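Local coordinates for endo-beta-1,4-glucanase (Bacillus licheniformis, PDB 2JEM), which probably hydrolyses the beta-1,4-glucan backbone of plant cell-wall polysaccharides, xyloglucan in particular, as a family 12 glycoside hydrolase, at residues K121-I126 with I253-V258; G178-K183 with Q209-N214; T131-Y136 with Q155-L160; S33-K38 with S59-T64. The protein carries 1 engineered substitution. One frame throughout, in Å; residues are numbered along the deposited sequence.

Overall arrangement
Contacts 1 and 3 each join neighbouring antiparallel strands, but in different sheets of the molecule. Contact 1 is amphipathic, with a polar outer face and an apolar inner one, whereas contact 3 lies wholly buried near the centre of the chain and joins backbone hydrogen bonds to aromatic, aliphatic and amide packing. The two touch where V122 meets Y136 and L160. Contact 2, also buried, pairs no backbones: it packs one strand across another, and its segment 209-214 hydrogen-bonds beside segment 121-126 of contact 1 while W182 presses on I158 of contact 3. Contact 4 is a surface contact held by hydroxyls, a water and a proline, its nearest atoms about 17 Å from those of contact 2.

Contact 1: residues K121-I126 with I253-V258; sequences KVSYSI and ISNWDV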
loop_
_atom_site.group_PDB
_atom_site.type_symbol
_atom_site.label_atom_id
_atom_site.label_comp_id
_atom_site.label_asym_id
_atom_site.label_seq_id
_atom_site.Cartn_x
_atom_site.Cartn_y
_atom_site.Cartn_z
ATOM N N LYS A 121 -7.183 2.721 -10.034
ATOM C CA LYS A 121 -7.531 4.133 -10.113
ATOM C C LYS A 121 -7.600 4.658 -8.696
ATOM O O LYS A 121 -8.214 4.011 -7.836
ATOM C CB LYS A 121 -8.896 4.330 -10.789
ATOM C CG LYS A 121 -9.143 3.478 -12.040
ATOM C CD LYS A 121 -10.539 3.705 -12.621
ATOM C CE LYS A 121 -11.659 3.175 -11.717
ATOM N NZ LYS A 121 -12.896 2.837 -12.490
ATOM N N VAL A 122 -6.982 5.809 -8.453
ATOM C CA VAL A 122 -7.175 6.479 -7.181
ATOM C C VAL A 122 -7.184 7.995 -7.391
ATOM O O VAL A 122 -6.410 8.508 -8.189
ATOM C CB VAL A 122 -6.127 6.038 -6.099
ATOM C CG1 VAL A 122 -4.755 6.640 -6.351
ATOM C CG2 VAL A 122 -6.637 6.394 -4.685
ATOM N N SER A 123 -8.091 8.679 -6.692
ATOM C CA SER A 123 -8.034 10.135 -6.554
ATOM C C SER A 123 -8.224 10.414 -5.072
ATOM O O SER A 123 -9.100 9.823 -4.425
ATOM C CB SER A 123 -9.127 10.802 -7.353
ATOM O OG SER A 123 -9.022 10.482 -8.724
ATOM N N TYR A 124 -7.397 11.281 -4.517
ATOM C CA TYR A 124 -7.460 11.522 -3.083
ATOM C C TYR A 124 -6.980 12.939 -2.784
ATOM O O TYR A 124 -6.417 13.624 -3.651
ATOM C CB TYR A 124 -6.591 10.485 -2.341
ATOM C CG TYR A 124 -5.126 10.781 -2.514
ATOM C CD1 TYR A 124 -4.432 10.333 -3.656
ATOM C CD2 TYR A 124 -4.432 11.535 -1.561
ATOM C CE1 TYR A 124 -3.097 10.622 -3.838
ATOM C CE2 TYR A 124 -3.073 11.840 -1.737
ATOM C CZ TYR A 124 -2.418 11.371 -2.879
ATOM O OH TYR A 124 -1.092 11.687 -3.046
ATOM N N SER A 125 -7.211 13.377 -1.550
ATOM C CA SER A 125 -6.706 14.661 -1.094
ATOM C C SER A 125 -6.403 14.515 0.378
ATOM O O SER A 125 -7.272 14.074 1.131
ATOM C CB SER A 125 -7.743 15.756 -1.287
ATOM O OG SER A 125 -7.192 17.001 -0.872
ATOM N N ILE A 126 -5.163 14.822 0.749
ATOM C CA ILE A 126 -4.735 14.888 2.146
ATOM C C ILE A 126 -4.700 16.319 2.711
ATOM O O ILE A 126 -4.167 17.251 2.088
ATOM C CB ILE A 126 -3.337 14.200 2.349
ATOM C CG1 ILE A 126 -3.415 12.688 2.055
ATOM C CG2 ILE A 126 -2.802 14.414 3.782
ATOM C CD1 ILE A 126 -2.007 11.998 2.017
ATOM N N ILE A 253 -10.776 10.025 -0.116
ATOM C CA ILE A 253 -10.569 9.305 -1.358
ATOM C C ILE A 253 -11.874 9.372 -2.140
ATOM O O ILE A 253 -12.951 8.968 -1.652
ATOM C CB ILE A 253 -10.134 7.849 -1.080
ATOM C CG1 ILE A 253 -8.730 7.838 -0.475
ATOM C CG2 ILE A 253 -10.114 7.019 -2.365
ATOM C CD1 ILE A 253 -8.406 6.520 0.236
ATOM N N SER A 254 -11.774 9.921 -3.346
ATOM C CA SER A 254 -12.969 10.157 -4.182
ATOM C C SER A 254 -13.100 9.201 -5.366
ATOM O O SER A 254 -14.121 9.202 -6.057
ATOM C CB SER A 254 -12.979 11.593 -4.693
ATOM O OG SER A 254 -11.851 11.867 -5.512
ATOM N N ASN A 255 -12.046 8.436 -5.639
ATOM C CA ASN A 255 -12.101 7.399 -6.669
ATOM C C ASN A 255 -11.186 6.251 -6.236
ATOM O O ASN A 255 -10.061 6.490 -5.779
ATOM C CB ASN A 255 -11.680 7.975 -8.041
ATOM C CG ASN A 255 -12.103 7.084 -9.220
ATOM O OD1 ASN A 255 -13.195 6.524 -9.234
ATOM N ND2 ASN A 255 -11.222 6.949 -10.203
ATOM N N TRP A 256 -11.672 5.014 -6.372
ATOM C CA TRP A 256 -10.873 3.831 -6.042
ATOM C C TRP A 256 -11.366 2.581 -6.776
ATOM O O TRP A 256 -12.560 2.279 -6.761
ATOM C CB TRP A 256 -10.956 3.507 -4.550
ATOM C CG TRP A 256 -10.411 2.167 -4.245
ATOM C CD1 TRP A 256 -11.120 1.026 -3.921
ATOM C CD2 TRP A 256 -9.025 1.795 -4.238
ATOM N NE1 TRP A 256 -10.252 -0.019 -3.725
ATOM C CE2 TRP A 256 -8.963 0.422 -3.910
ATOM C CE3 TRP A 256 -7.830 2.493 -4.486
ATOM C CZ2 TRP A 256 -7.744 -0.272 -3.790
ATOM C CZ3 TRP A 256 -6.615 1.796 -4.396
ATOM C CH2 TRP A 256 -6.586 0.432 -4.050
ATOM N N ASP A 257 -10.432 1.840 -7.357
ATOM C CA ASP A 257 -10.730 0.505 -7.886
ATOM C C ASP A 257 -9.420 -0.173 -8.229
ATOM O O ASP A 257 -8.430 0.481 -8.525
ATOM C CB ASP A 257 -11.628 0.555 -9.140
ATOM C CG ASP A 257 -13.117 0.269 -8.838
ATOM O OD1 ASP A 257 -13.449 -0.644 -8.041
ATOM O OD2 ASP A 257 -13.966 0.962 -9.414
ATOM N N VAL A 258 -9.432 -1.499 -8.140
ATOM C CA VAL A 258 -8.322 -2.313 -8.637
ATOM C C VAL A 258 -9.004 -3.456 -9.388
ATOM O O VAL A 258 -9.828 -4.184 -8.818
ATOM C CB VAL A 258 -7.411 -2.863 -7.523
ATOM C CG1 VAL A 258 -6.329 -3.741 -8.110
ATOM C CG2 VAL A 258 -6.783 -1.717 -6.754
HETATM O O HOH W 1 -8.652 8.333 -10.388
#
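K121 and D257 face each other as a hydrogen-bonded pair of two antiparallel strands, each serving the other's backbone. K121 N reaches D257 O at 3.0 Å, and D257 N returns to K121 O at 3.1 Å. Further along, S123 N gives to N255 O, but S123 O takes two donors: S254 N at 2.9 Å and, weakly, N255 N at 3.5 Å. S254 and N255 thus both stand opposite S123, a classic beta bulge in which one carbonyl serves two amides.

The face bearing K121, S123, N255 and D257 is partly exposed, and polar residues suit it. A water bridges it, 2.7 Å from S123 OG and accepting from N255 ND2 at 2.9 Å. N255 CG stands anti to the backbone N (chi1 -163°), which brings ND2 back beside K121 CB. The lysine runs alongside D257, but the salt bridge from NZ to D257 OD2 is long at 3.8 Å and doubtful, as both side chains have a second conformer. D257 OD1 has firmer partners in the Y46 hydroxyl and K42.

The other face is apolar: V122 CG2 meets the edge of the W256 ring, 4.1 Å from CE3, and Y124 CB rests on I253 CG1.

Both strands lie inside the six-stranded antiparallel sheet. Strand 247-260 has strand 72-79 on its other flank, and strand 118-128 has strand 210-214, while V122 and W256 pack on Y136 and F240 of strands 131-141 and 234-244 in the second sheet of the beta-sandwich.

Contact 2: residues G178-K183 with Q209-N214; sequences GGHSWK and QSANLN
L213 reaches H180 with one methyl: CD2 of L213 lies 3.9 Å from CD2 of H180. The same methyl also approaches the edge of the W182 ring near its plane, 4.2 Å from CZ2, so one leucine branch serves both aromatic residues. A211 CB approaches the imidazole obliquely, 4.3 Å from H180 NE2; a small side chain suits this close spacing. H180 NE2 meets a water that lies in the ring plane at its edge, 3.2 Å away, and this water accepts a bond from N212 N at 3.0 Å. It links a side chain to the backbone of the other strand.

Around this first shell, several groups hold the rings in place. H180 CB sits over one face of W182, 3.0 Å above its plane and offset toward the rim. H180 CG lies anti to the carbonyl carbon (chi1 -60°), and ND1 is bonded to R204 NE, which limits rotation of the imidazole. W182 NE1 is tied to I177 O, and its ring meets F218 edge-to-face. Glycines G178 and G179, both with positive phi, let the chain turn tightly from strand 170-177 into strand 180-192. Beyond L213, N214 caps helix 215-225 through R216 N.

The strand segments run nearly at right angles, 84°, with axes 11.0 Å apart, so side chains and the water must do the joining. An arginine donor at ND1 probably disfavours a second positive charge on H180, in keeping with a ring packed against leucine and alanine carbons.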
loop_
_atom_site.group_PDB
_atom_site.type_symbol
_atom_site.label_atom_id
_atom_site.label_comp_id
_atom_site.label_asym_id
_atom_site.label_seq_id
_atom_site.Cartn_x
_atom_site.Cartn_y
_atom_site.Cartn_z
ATOM N N GLY A 178 4.106 4.582 -16.863
ATOM C CA GLY A 178 2.699 4.943 -16.784
ATOM C C GLY A 178 2.401 6.414 -17.000
ATOM O O GLY A 178 1.291 6.883 -16.701
ATOM N N GLY A 179 3.365 7.142 -17.553
ATOM C CA GLY A 179 3.193 8.576 -17.759
ATOM C C GLY A 179 3.687 9.426 -16.588
ATOM O O GLY A 179 3.422 10.627 -16.545
ATOM N N HIS A 180 4.399 8.805 -15.645
ATOM C CA HIS A 180 4.894 9.480 -14.441
ATOM C C HIS A 180 6.359 9.178 -14.292
ATOM O O HIS A 180 6.815 8.136 -14.806
ATOM C CB HIS A 180 4.199 8.956 -13.181
ATOM C CG HIS A 180 2.712 9.138 -13.178
ATOM N ND1 HIS A 180 2.096 10.214 -12.580
ATOM C CD2 HIS A 180 1.721 8.378 -13.700
ATOM C CE1 HIS A 180 0.784 10.102 -12.713
ATOM N NE2 HIS A 180 0.533 9.007 -13.406
ATOM N N SER A 181 7.099 10.055 -13.594
ATOM C CA SER A 181 8.527 9.793 -13.277
ATOM C C SER A 181 8.650 9.358 -11.834
ATOM O O SER A 181 8.009 9.954 -10.955
ATOM C CB SER A 181 9.429 11.033 -13.495
ATOM O OG SER A 181 9.330 11.447 -14.834
ATOM N N TRP A 182 9.467 8.325 -11.604
ATOM C CA TRP A 182 9.579 7.663 -10.305
ATOM C C TRP A 182 11.043 7.499 -9.952
ATOM O O TRP A 182 11.827 6.981 -10.768
ATOM C CB TRP A 182 8.977 6.247 -10.358
ATOM C CG TRP A 182 7.612 6.180 -10.945
ATOM C CD1 TRP A 182 7.278 5.867 -12.243
ATOM C CD2 TRP A 182 6.394 6.452 -10.272
ATOM N NE1 TRP A 182 5.919 5.913 -12.402
ATOM C CE2 TRP A 182 5.342 6.260 -11.210
ATOM C CE3 TRP A 182 6.072 6.808 -8.953
ATOM C CZ2 TRP A 182 3.989 6.468 -10.880
ATOM C CZ3 TRP A 182 4.731 6.999 -8.618
ATOM C CH2 TRP A 182 3.704 6.807 -9.574
ATOM N N LYS A 183 11.410 7.908 -8.734
ATOM C CA LYS A 183 12.693 7.497 -8.166
ATOM C C LYS A 183 12.532 6.079 -7.631
ATOM O O LYS A 183 11.607 5.789 -6.847
ATOM C CB LYS A 183 13.131 8.432 -7.051
ATOM C CG LYS A 183 13.277 9.896 -7.518
ATOM C CD LYS A 183 13.607 10.846 -6.335
ATOM C CE LYS A 183 12.415 11.001 -5.377
ATOM N NZ LYS A 183 12.375 12.359 -4.735
ATOM N N GLN A 209 -2.329 13.962 -6.776
ATOM C CA GLN A 209 -3.557 13.539 -6.090
ATOM C C GLN A 209 -4.400 12.511 -6.841
ATOM O O GLN A 209 -5.463 12.094 -6.360
ATOM C CB GLN A 209 -4.408 14.768 -5.744
ATOM C CG GLN A 209 -3.770 15.614 -4.668
ATOM C CD GLN A 209 -4.641 16.787 -4.263
ATOM O OE1 GLN A 209 -4.800 17.088 -3.069
ATOM N NE2 GLN A 209 -5.200 17.471 -5.260
ATOM N N SER A 210 -3.914 12.098 -8.009
ATOM C CA SER A 210 -4.574 11.062 -8.797
ATOM C C SER A 210 -3.558 10.299 -9.634
ATOM O O SER A 210 -2.551 10.856 -10.101
ATOM C CB SER A 210 -5.680 11.651 -9.688
ATOM O OG SER A 210 -5.148 12.516 -10.677
ATOM N N ALA A 211 -3.809 9.004 -9.793
ATOM C CA ALA A 211 -3.023 8.176 -10.700
ATOM C C ALA A 211 -3.900 7.007 -11.116
ATOM O O ALA A 211 -4.685 6.495 -10.329
ATOM C CB ALA A 211 -1.755 7.694 -10.027
ATOM N N ASN A 212 -3.794 6.634 -12.378
ATOM C CA ASN A 212 -4.491 5.482 -12.949
ATOM C C ASN A 212 -3.350 4.642 -13.491
ATOM O O ASN A 212 -2.791 4.994 -14.537
ATOM C CB ASN A 212 -5.415 5.983 -14.076
ATOM C CG ASN A 212 -6.074 4.867 -14.888
ATOM O OD1 ASN A 212 -6.772 5.160 -15.864
ATOM N ND2 ASN A 212 -5.877 3.605 -14.500
ATOM N N LEU A 213 -2.978 3.597 -12.758
ATOM C CA LEU A 213 -1.794 2.827 -13.066
ATOM C C LEU A 213 -2.105 1.393 -13.416
ATOM O O LEU A 213 -3.135 0.870 -13.025
ATOM C CB LEU A 213 -0.840 2.838 -11.874
ATOM C CG LEU A 213 -0.389 4.215 -11.374
ATOM C CD1 LEU A 213 0.444 4.027 -10.105
ATOM C CD2 LEU A 213 0.387 4.984 -12.420
ATOM N N ASN A 214 -1.196 0.769 -14.150
ATOM C CA ASN A 214 -1.256 -0.661 -14.372
ATOM C C ASN A 214 -0.070 -1.260 -13.607
ATOM O O ASN A 214 1.082 -1.009 -13.948
ATOM C CB ASN A 214 -1.182 -0.982 -15.864
ATOM C CG ASN A 214 -1.257 -2.495 -16.159
ATOM O OD1 ASN A 214 -1.278 -3.335 -15.255
ATOM N ND2 ASN A 214 -1.319 -2.830 -17.447
HETATM O O HOH W 2 -2.376 8.336 -14.427
#

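Contact 3: residues T131-Y136 with Q155-L160; sequences TYNAAY and QIMIWL. Engineered in segment 155-160: Q155 (natural residue Glu).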
loop_
_atom_site.group_PDB
_atom_site.type_symbol
_atom_site.label_atom_id
_atom_site.label_comp_id
_atom_site.label_asym_id
_atom_site.label_seq_id
_atom_site.Cartn_x
_atom_site.Cartn_y
_atom_site.Cartn_z
ATOM N N THR A 131 4.530 14.130 9.320
ATOM C CA THR A 131 5.349 13.309 8.426
ATOM C C THR A 131 4.519 12.106 7.983
ATOM O O THR A 131 4.078 11.300 8.807
ATOM C CB THR A 131 6.623 12.843 9.149
ATOM O OG1 THR A 131 7.361 14.006 9.578
ATOM C CG2 THR A 131 7.482 11.946 8.258
ATOM N N TYR A 132 4.301 12.004 6.677
ATOM C CA TYR A 132 3.461 10.926 6.147
ATOM C C TYR A 132 3.715 10.749 4.665
ATOM O O TYR A 132 4.434 11.520 4.028
ATOM C CB TYR A 132 1.967 11.258 6.357
ATOM C CG TYR A 132 1.588 12.609 5.764
ATOM C CD1 TYR A 132 1.167 12.710 4.434
ATOM C CD2 TYR A 132 1.683 13.787 6.529
ATOM C CE1 TYR A 132 0.833 13.944 3.875
ATOM C CE2 TYR A 132 1.359 15.034 5.968
ATOM C CZ TYR A 132 0.931 15.095 4.651
ATOM O OH TYR A 132 0.596 16.308 4.115
ATOM N N ASN A 133 3.102 9.717 4.103
ATOM C CA ASN A 133 3.125 9.585 2.666
ATOM C C ASN A 133 1.758 9.069 2.218
ATOM O O ASN A 133 0.870 8.852 3.057
ATOM C CB ASN A 133 4.255 8.643 2.218
ATOM C CG ASN A 133 4.116 7.196 2.776
ATOM O OD1 ASN A 133 3.005 6.687 3.022
ATOM N ND2 ASN A 133 5.255 6.540 2.963
ATOM N N ALA A 134 1.595 8.887 0.918
ATOM C CA ALA A 134 0.419 8.196 0.382
ATOM C C ALA A 134 1.003 7.274 -0.668
ATOM O O ALA A 134 1.732 7.742 -1.588
ATOM C CB ALA A 134 -0.593 9.165 -0.229
ATOM N N ALA A 135 0.714 5.987 -0.523
ATOM C CA ALA A 135 1.343 4.962 -1.390
ATOM C C ALA A 135 0.504 3.733 -1.608
ATOM O O ALA A 135 -0.099 3.196 -0.664
ATOM C CB ALA A 135 2.709 4.502 -0.824
ATOM N N TYR A 136 0.570 3.240 -2.847
ATOM C CA TYR A 136 0.170 1.869 -3.132
ATOM C C TYR A 136 1.155 0.929 -2.480
ATOM O O TYR A 136 2.354 1.237 -2.340
ATOM C CB TYR A 136 0.171 1.570 -4.622
ATOM C CG TYR A 136 -0.978 2.129 -5.388
ATOM C CD1 TYR A 136 -2.186 1.415 -5.487
ATOM C CD2 TYR A 136 -0.872 3.357 -6.030
ATOM C CE1 TYR A 136 -3.254 1.928 -6.221
ATOM C CE2 TYR A 136 -1.935 3.876 -6.781
ATOM C CZ TYR A 136 -3.130 3.163 -6.854
ATOM O OH TYR A 136 -4.175 3.696 -7.599
ATOM N N GLN A 155 7.689 -6.673 -1.452
ATOM C CA GLN A 155 6.751 -5.577 -1.281
ATOM C C GLN A 155 7.127 -4.545 -2.352
ATOM O O GLN A 155 8.315 -4.248 -2.534
ATOM C CB GLN A 155 6.920 -4.968 0.123
ATOM C CG GLN A 155 5.997 -3.754 0.386
ATOM C CD GLN A 155 6.292 -3.099 1.717
ATOM O OE1 GLN A 155 7.287 -3.433 2.386
ATOM N NE2 GLN A 155 5.443 -2.151 2.116
ATOM N N ILE A 156 6.126 -4.001 -3.054
ATOM C CA ILE A 156 6.347 -2.867 -3.961
ATOM C C ILE A 156 5.524 -1.688 -3.423
ATOM O O ILE A 156 4.306 -1.826 -3.145
ATOM C CB ILE A 156 5.907 -3.180 -5.420
ATOM C CG1 ILE A 156 6.648 -4.439 -5.944
ATOM C CG2 ILE A 156 6.137 -1.946 -6.340
ATOM C CD1 ILE A 156 6.007 -5.015 -7.262
ATOM N N MET A 157 6.190 -0.555 -3.224
ATOM C CA MET A 157 5.469 0.666 -2.877
ATOM C C MET A 157 5.512 1.681 -4.011
ATOM O O MET A 157 6.565 1.923 -4.616
ATOM C CB MET A 157 6.024 1.270 -1.599
ATOM C CG MET A 157 5.687 0.419 -0.368
ATOM S SD MET A 157 6.357 1.202 1.124
ATOM C CE MET A 157 5.182 2.516 1.398
ATOM N N ILE A 158 4.361 2.275 -4.295
ATOM C CA ILE A 158 4.311 3.320 -5.299
ATOM C C ILE A 158 3.768 4.575 -4.641
ATOM O O ILE A 158 2.580 4.689 -4.403
ATOM C CB ILE A 158 3.460 2.922 -6.538
ATOM C CG1 ILE A 158 3.936 1.578 -7.132
ATOM C CG2 ILE A 158 3.533 4.058 -7.586
ATOM C CD1 ILE A 158 2.958 1.042 -8.236
ATOM N N TRP A 159 4.673 5.497 -4.294
ATOM C CA TRP A 159 4.313 6.679 -3.514
ATOM C C TRP A 159 3.791 7.805 -4.409
ATOM O O TRP A 159 4.514 8.327 -5.292
ATOM C CB TRP A 159 5.506 7.224 -2.747
ATOM C CG TRP A 159 6.211 6.342 -1.792
ATOM C CD1 TRP A 159 6.459 4.989 -1.892
ATOM C CD2 TRP A 159 6.863 6.780 -0.601
ATOM N NE1 TRP A 159 7.201 4.564 -0.810
ATOM C CE2 TRP A 159 7.475 5.644 -0.012
ATOM C CE3 TRP A 159 6.990 8.029 0.029
ATOM C CZ2 TRP A 159 8.188 5.712 1.197
ATOM C CZ3 TRP A 159 7.715 8.110 1.225
ATOM C CH2 TRP A 159 8.314 6.947 1.795
ATOM N N LEU A 160 2.558 8.205 -4.155
ATOM C CA LEU A 160 1.985 9.370 -4.827
ATOM C C LEU A 160 2.148 10.663 -4.020
ATOM O O LEU A 160 1.965 11.764 -4.551
ATOM C CB LEU A 160 0.514 9.117 -5.130
ATOM C CG LEU A 160 0.137 7.834 -5.868
ATOM C CD1 LEU A 160 -1.393 7.852 -6.040
ATOM C CD2 LEU A 160 0.868 7.748 -7.226
#
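A135 and W159 form a non-hydrogen-bonded antiparallel pair and Y136 and I158 the hydrogen-bonded pair next to it, on strand segments twisted to 130°. Y136 N and I158 N each bond the other's carbonyl, at 2.9 Å to I158 O and 3.0 Å to Y136 O. L160 N closes on A134 O at 2.7 Å just where the chain turns a corner.

The W159 indole carries much of the side-chain contact. N133 ND2 sits over one of its faces, 3.3 Å from CH2, with the amide plane turned 68° from the ring; a chi1 of 61° sets N133 CG between the backbone N and the carbonyl carbon. N133 OD1 accepts from E243 N, which helps fix the amide. A135 CB makes an off-centre CH-pi contact with the five-membered ring, 4.3 Å from its centroid. With an alanine in place of W159, the N133 amide would probably lose the surface it lies against and be freer to shift.

Family 12 glycoside hydrolases are beta-jelly-roll sandwiches with a substrate cleft along the concave sheet, and strands 131-141 and 154-163 are neighbours in the mixed sheet, which is probably the concave one. Q155, engineered in place of the natural glutamate, donates through NE2 to D137 OD1 and accepts from W197 NE1.

M157 bends at chi3 to bring CE 3.9 Å from A135 CB; a small alanine suits this place, its CB lying near both M157 CE and W159 CD1. On the opposite face Y136 CB packs against I158 CB and its ring carbon CE2 reaches L160 CD1 at 4.1 Å. Y136 meets F240 edge-to-face.

Contact 4: residues S33-K38 with S59-T64; sequences SNPSDK and SGWWQT
S33 with T64, and P35 with W61, make a surface contact of side chains and one water, where the N-terminal loop lies beside the start of strand 62-67. S33 OG and T64 OG1 share a hydrogen bond of 2.7 Å, a pairing that suits two small hydroxyl residues. S33 O and Q63 O lie 3.2 Å apart as two acceptors, and a water donates to S33 O at 2.7 Å while accepting from Q63 N at 2.9 Å.

Next to this polar pair, P35 CG approaches the indole obliquely, 3.7 Å from W61 CH2. P35 also fits the second place of the type II turn from N34 to D37, where its phi of -61° is already fixed, while S36 takes the positive phi. The turn's own bond, D37 N to N34 O, is weak; N34 N supplements it by bonding D37 OD2 at 2.9 Å from above the carboxylate plane. A glycine in place of P35 would probably leave W61 CH2 without the proline CG and CD packed against it and the turn freer to move.

W61 stacks on W79 of strand 72-79, Q63 NE2 bonds N50, and strand 62-67 lies between strands 31-32 and 72-79 in the six-stranded sheet.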
loop_
_atom_site.group_PDB
_atom_site.type_symbol
_atom_site.label_atom_id
_atom_site.label_comp_id
_atom_site.label_asym_id
_atom_site.label_seq_id
_atom_site.Cartn_x
_atom_site.Cartn_y
_atom_site.Cartn_z
ATOM N N SER A 33 -12.940 2.874 14.808
ATOM C CA SER A 33 -11.815 3.553 15.479
ATOM C C SER A 33 -10.788 2.692 16.235
ATOM O O SER A 33 -9.800 3.220 16.741
ATOM C CB SER A 33 -12.332 4.641 16.428
ATOM O OG SER A 33 -12.956 5.696 15.717
ATOM N N ASN A 34 -11.008 1.388 16.319
ATOM C CA ASN A 34 -10.038 0.509 16.977
ATOM C C ASN A 34 -8.908 0.064 16.058
ATOM O O ASN A 34 -9.074 0.061 14.830
ATOM C CB ASN A 34 -10.743 -0.701 17.589
ATOM C CG ASN A 34 -11.790 -0.295 18.613
ATOM O OD1 ASN A 34 -12.951 -0.695 18.522
ATOM N ND2 ASN A 34 -11.390 0.537 19.576
ATOM N N PRO A 35 -7.749 -0.311 16.640
ATOM C CA PRO A 35 -6.751 -0.876 15.743
ATOM C C PRO A 35 -7.374 -2.123 15.119
ATOM O O PRO A 35 -8.209 -2.797 15.745
ATOM C CB PRO A 35 -5.588 -1.246 16.686
ATOM C CG PRO A 35 -5.794 -0.390 17.907
ATOM C CD PRO A 35 -7.284 -0.287 18.043
ATOM N N SER A 36 -7.029 -2.391 13.873
ATOM C CA SER A 36 -7.443 -3.611 13.204
ATOM C C SER A 36 -8.880 -3.654 12.710
ATOM O O SER A 36 -9.246 -4.616 12.043
ATOM C CB SER A 36 -7.107 -4.856 14.034
ATOM O OG SER A 36 -5.717 -4.876 14.315
ATOM N N ASP A 37 -9.688 -2.634 13.017
ATOM C CA ASP A 37 -11.037 -2.569 12.470
ATOM C C ASP A 37 -10.980 -2.510 10.944
ATOM O O ASP A 37 -10.060 -1.885 10.369
ATOM C CB ASP A 37 -11.819 -1.360 13.009
ATOM C CG ASP A 37 -12.317 -1.565 14.440
ATOM O OD1 ASP A 37 -12.330 -2.734 14.913
ATOM O OD2 ASP A 37 -12.697 -0.554 15.086
ATOM N N LYS A 38 -11.961 -3.161 10.318
ATOM C CA LYS A 38 -12.107 -3.203 8.860
ATOM C C LYS A 38 -13.493 -2.764 8.469
ATOM O O LYS A 38 -14.455 -3.055 9.174
ATOM C CB LYS A 38 -11.830 -4.608 8.308
ATOM C CG LYS A 38 -10.402 -5.082 8.608
ATOM C CD LYS A 38 -10.139 -6.484 8.102
ATOM C CE LYS A 38 -8.731 -6.929 8.462
ATOM N NZ LYS A 38 -8.367 -8.220 7.804
ATOM N N SER A 59 1.063 8.268 23.244
ATOM C CA SER A 59 -0.009 8.625 24.177
ATOM C C SER A 59 -0.950 9.563 23.455
ATOM O O SER A 59 -0.520 10.533 22.806
ATOM C CB SER A 59 0.536 9.298 25.436
ATOM O OG SER A 59 1.387 8.409 26.135
ATOM N N GLY A 60 -2.234 9.249 23.561
ATOM C CA GLY A 60 -3.279 10.099 23.011
ATOM C C GLY A 60 -3.512 9.927 21.528
ATOM O O GLY A 60 -4.132 10.805 20.906
ATOM N N TRP A 61 -3.004 8.836 20.940
ATOM C CA TRP A 61 -3.269 8.561 19.512
ATOM C C TRP A 61 -4.780 8.318 19.332
ATOM O O TRP A 61 -5.452 7.849 20.254
ATOM C CB TRP A 61 -2.487 7.328 19.027
ATOM C CG TRP A 61 -3.105 6.043 19.497
ATOM C CD1 TRP A 61 -2.885 5.416 20.709
ATOM C CD2 TRP A 61 -4.090 5.258 18.812
ATOM N NE1 TRP A 61 -3.669 4.285 20.804
ATOM C CE2 TRP A 61 -4.423 4.167 19.664
ATOM C CE3 TRP A 61 -4.745 5.377 17.568
ATOM C CZ2 TRP A 61 -5.369 3.183 19.299
ATOM C CZ3 TRP A 61 -5.692 4.389 17.201
ATOM C CH2 TRP A 61 -6.002 3.326 18.072
ATOM N N TRP A 62 -5.300 8.653 18.153
ATOM C CA TRP A 62 -6.614 8.183 17.737
ATOM C C TRP A 62 -6.586 8.127 16.222
ATOM O O TRP A 62 -5.791 8.826 15.569
ATOM C CB TRP A 62 -7.770 9.058 18.281
ATOM C CG TRP A 62 -7.719 10.534 17.930
ATOM C CD1 TRP A 62 -7.292 11.552 18.739
ATOM C CD2 TRP A 62 -8.161 11.151 16.717
ATOM N NE1 TRP A 62 -7.416 12.760 18.102
ATOM C CE2 TRP A 62 -7.952 12.547 16.857
ATOM C CE3 TRP A 62 -8.723 10.670 15.529
ATOM C CZ2 TRP A 62 -8.254 13.457 15.850
ATOM C CZ3 TRP A 62 -9.019 11.593 14.507
ATOM C CH2 TRP A 62 -8.794 12.969 14.686
ATOM N N GLN A 63 -7.399 7.233 15.672
ATOM C CA GLN A 63 -7.463 7.034 14.220
ATOM C C GLN A 63 -8.773 6.376 13.863
ATOM O O GLN A 63 -9.173 5.377 14.486
ATOM C CB GLN A 63 -6.289 6.195 13.711
ATOM C CG GLN A 63 -6.172 6.203 12.198
ATOM C CD GLN A 63 -4.920 5.475 11.748
ATOM O OE1 GLN A 63 -3.813 5.997 11.877
ATOM N NE2 GLN A 63 -5.090 4.253 11.261
ATOM N N THR A 64 -9.456 6.962 12.880
ATOM C CA THR A 64 -10.808 6.505 12.494
ATOM C C THR A 64 -10.848 6.349 10.987
ATOM O O THR A 64 -10.384 7.238 10.270
ATOM C CB THR A 64 -11.897 7.546 12.881
ATOM O OG1 THR A 64 -11.871 7.757 14.295
ATOM C CG2 THR A 64 -13.310 7.023 12.469
HETATM O O HOH W 3 -8.904 5.593 17.545
#